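Local coordinates for Lmo2119 protein (Listeria monocytogenes serovar 1/2a, PDB 5HQH), which is of unknown function but carries a YbbR-like domain, the small beta-rich module that this chain represents within a longer protein with a signal sequence, at residues 17-22 with 55-60. Sequence-based numbering, arbitrary orientation.
Sequences PVKVYY and DFTVYA
Lys19 and Tyr59 face each other across a parallel strand pairing inside the mixed beta-sheet of this YbbR-like domain, with strand 9-21 alongside strand 57-61 and helix 44-53 lying between them in sequence. Three backbone hydrogen bonds define the register. Lys19 N donates to Val58 O (2.9 Å), Ala60 N to Lys19 O (2.9 Å) and Tyr21 N to Ala60 O, so Lys19 uses both its N-H and its carbonyl and straddles Tyr59. All three are nearly straight at the hydrogen, 165° or more. Each acceptor oxygen also takes a CA-H contact, Val58 O from Val18, Lys19 O from Tyr59 and Ala60 O from Val20. The N-H and carbonyl of Tyr59 are not used here; its backbone bonds instead with Gln75 of strand 68-77.

Toward Pro17 the backbones separate, Pro17 CA lying 8.0 Å from Thr57 CA, and direct pairing gives way to a bridging water. The water donates to Pro17 O (2.7 Å) and accepts from Val58 N (2.9 Å), which satisfies both groups where the backbones have drawn apart.

Val18 CG2 meets Val58 CG1 at 4.1 Å on the face that also carries Val20 and Ala60; Ile32 touches Val18, Val20 and Ala60 there. Lys19 and Tyr59 project from the other face. Thr57 CG2 lies anti to its backbone N and touches Lys19 CG, whereas OG1 is hydrogen-bonded to Asp78. Tyr21 CG stands beside its own N, anti to the carbonyl carbon (chi1 -54°), and the ring meets Tyr59 obliquely. The ring planes are inclined at 47°, and Tyr21 CE2 lies 3.5 Å from Tyr59 CB, beside the Tyr59 ring, while Tyr21 OH reaches Thr57 CG2 at 3.8 Å.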
loop_
_atom_site.group_PDB
_atom_site.type_symbol
_atom_site.label_atom_id
_atom_site.label_comp_id
_atom_site.label_asym_id
_atom_site.label_seq_id
_atom_site.Cartn_x
_atom_site.Cartn_y
_atom_site.Cartn_z
ATOM N N PRO A 17 4.613 1.995 -5.960
ATOM C CA PRO A 17 3.262 2.562 -5.948
ATOM C C PRO A 17 2.364 1.945 -4.890
ATOM O O PRO A 17 2.550 0.778 -4.486
ATOM C CB PRO A 17 2.752 2.256 -7.350
ATOM C CG PRO A 17 3.524 1.105 -7.811
ATOM C CD PRO A 17 4.879 1.222 -7.189
ATOM N N VAL A 18 1.380 2.719 -4.457
ATOM C CA VAL A 18 0.371 2.257 -3.514
ATOM C C VAL A 18 -1.001 2.258 -4.180
ATOM O O VAL A 18 -1.456 3.304 -4.658
ATOM C CB VAL A 18 0.288 3.169 -2.279
ATOM C CG1 VAL A 18 -0.788 2.653 -1.323
ATOM C CG2 VAL A 18 1.628 3.283 -1.573
ATOM N N LYS A 19 -1.632 1.093 -4.248
ATOM C CA LYS A 19 -2.968 0.931 -4.765
ATOM C C LYS A 19 -3.938 1.262 -3.635
ATOM O O LYS A 19 -3.621 1.089 -2.454
ATOM C CB LYS A 19 -3.203 -0.518 -5.232
ATOM C CG LYS A 19 -2.231 -0.989 -6.289
ATOM C CD LYS A 19 -2.594 -0.506 -7.656
ATOM C CE LYS A 19 -1.582 -0.966 -8.701
ATOM N NZ LYS A 19 -0.342 -0.115 -8.656
ATOM N N VAL A 20 -5.138 1.741 -3.991
ATOM C CA VAL A 20 -6.146 2.120 -3.009
ATOM C C VAL A 20 -7.495 1.532 -3.412
ATOM O O VAL A 20 -7.980 1.821 -4.480
ATOM C CB VAL A 20 -6.299 3.662 -2.895
ATOM C CG1 VAL A 20 -7.099 3.990 -1.627
ATOM C CG2 VAL A 20 -4.950 4.357 -2.870
ATOM N N TYR A 21 -8.085 0.734 -2.523
ATOM C CA TYR A 21 -9.318 0.016 -2.766
ATOM C C TYR A 21 -10.420 0.578 -1.897
ATOM O O TYR A 21 -10.227 0.770 -0.699
ATOM C CB TYR A 21 -9.122 -1.476 -2.465
ATOM C CG TYR A 21 -7.978 -2.122 -3.177
ATOM C CD1 TYR A 21 -7.823 -2.033 -4.545
ATOM C CD2 TYR A 21 -7.051 -2.894 -2.475
ATOM C CE1 TYR A 21 -6.743 -2.678 -5.189
ATOM C CE2 TYR A 21 -5.998 -3.526 -3.095
ATOM C CZ TYR A 21 -5.834 -3.428 -4.448
ATOM O OH TYR A 21 -4.736 -4.093 -5.050
ATOM N N TYR A 22 -11.569 0.842 -2.517
ATOM C CA TYR A 22 -12.717 1.463 -1.851
ATOM C C TYR A 22 -13.883 1.559 -2.785
ATOM O O TYR A 22 -13.777 1.145 -3.939
ATOM C CB TYR A 22 -12.347 2.848 -1.308
ATOM C CG TYR A 22 -11.954 3.896 -2.294
ATOM C CD1 TYR A 22 -10.636 4.044 -2.710
ATOM C CD2 TYR A 22 -12.880 4.808 -2.776
ATOM C CE1 TYR A 22 -10.258 5.069 -3.572
ATOM C CE2 TYR A 22 -12.505 5.830 -3.613
ATOM C CZ TYR A 22 -11.203 5.947 -4.014
ATOM O OH TYR A 22 -10.815 7.005 -4.829
ATOM N N ASP A 55 6.548 -7.484 -8.442
ATOM C CA ASP A 55 5.209 -8.028 -8.653
ATOM C C ASP A 55 4.369 -8.132 -7.378
ATOM O O ASP A 55 3.217 -8.604 -7.415
ATOM C CB ASP A 55 5.238 -9.335 -9.472
ATOM C CG ASP A 55 6.101 -10.414 -8.881
ATOM O OD1 ASP A 55 6.964 -10.169 -8.011
ATOM O OD2 ASP A 55 5.966 -11.552 -9.340
ATOM N N PHE A 56 4.929 -7.686 -6.262
ATOM C CA PHE A 56 4.144 -7.547 -5.019
ATOM C C PHE A 56 3.351 -6.258 -5.137
ATOM O O PHE A 56 3.651 -5.394 -5.972
ATOM C CB PHE A 56 5.027 -7.526 -3.797
ATOM C CG PHE A 56 6.140 -6.501 -3.854
ATOM C CD1 PHE A 56 5.925 -5.212 -3.391
ATOM C CD2 PHE A 56 7.401 -6.808 -4.380
ATOM C CE1 PHE A 56 6.922 -4.260 -3.483
ATOM C CE2 PHE A 56 8.387 -5.861 -4.472
ATOM C CZ PHE A 56 8.154 -4.573 -3.993
ATOM N N THR A 57 2.328 -6.137 -4.301
ATOM C CA THR A 57 1.389 -5.014 -4.356
ATOM C C THR A 57 1.209 -4.409 -2.999
ATOM O O THR A 57 0.789 -5.102 -2.088
ATOM C CB THR A 57 0.018 -5.518 -4.827
ATOM O OG1 THR A 57 0.167 -6.155 -6.120
ATOM C CG2 THR A 57 -0.989 -4.400 -4.886
ATOM N N VAL A 58 1.550 -3.116 -2.848
ATOM C CA VAL A 58 1.310 -2.371 -1.617
ATOM C C VAL A 58 -0.041 -1.689 -1.778
ATOM O O VAL A 58 -0.317 -1.124 -2.832
ATOM C CB VAL A 58 2.382 -1.299 -1.368
ATOM C CG1 VAL A 58 2.095 -0.550 -0.074
ATOM C CG2 VAL A 58 3.761 -1.933 -1.322
ATOM N N TYR A 59 -0.884 -1.803 -0.757
ATOM C CA TYR A 59 -2.220 -1.254 -0.849
ATOM C C TYR A 59 -2.767 -0.712 0.457
ATOM O O TYR A 59 -2.416 -1.159 1.547
ATOM C CB TYR A 59 -3.187 -2.296 -1.406
ATOM C CG TYR A 59 -3.414 -3.553 -0.565
ATOM C CD1 TYR A 59 -2.493 -4.588 -0.591
ATOM C CD2 TYR A 59 -4.587 -3.748 0.172
ATOM C CE1 TYR A 59 -2.693 -5.738 0.129
ATOM C CE2 TYR A 59 -4.790 -4.925 0.889
ATOM C CZ TYR A 59 -3.848 -5.924 0.839
ATOM O OH TYR A 59 -4.083 -7.103 1.528
ATOM N N ALA A 60 -3.682 0.247 0.293
ATOM C CA ALA A 60 -4.514 0.781 1.367
ATOM C C ALA A 60 -5.921 0.258 1.070
ATOM O O ALA A 60 -6.519 0.610 0.055
ATOM C CB ALA A 60 -4.498 2.317 1.406
HETATM O O HOH W 1 2.567 -1.808 -5.234
#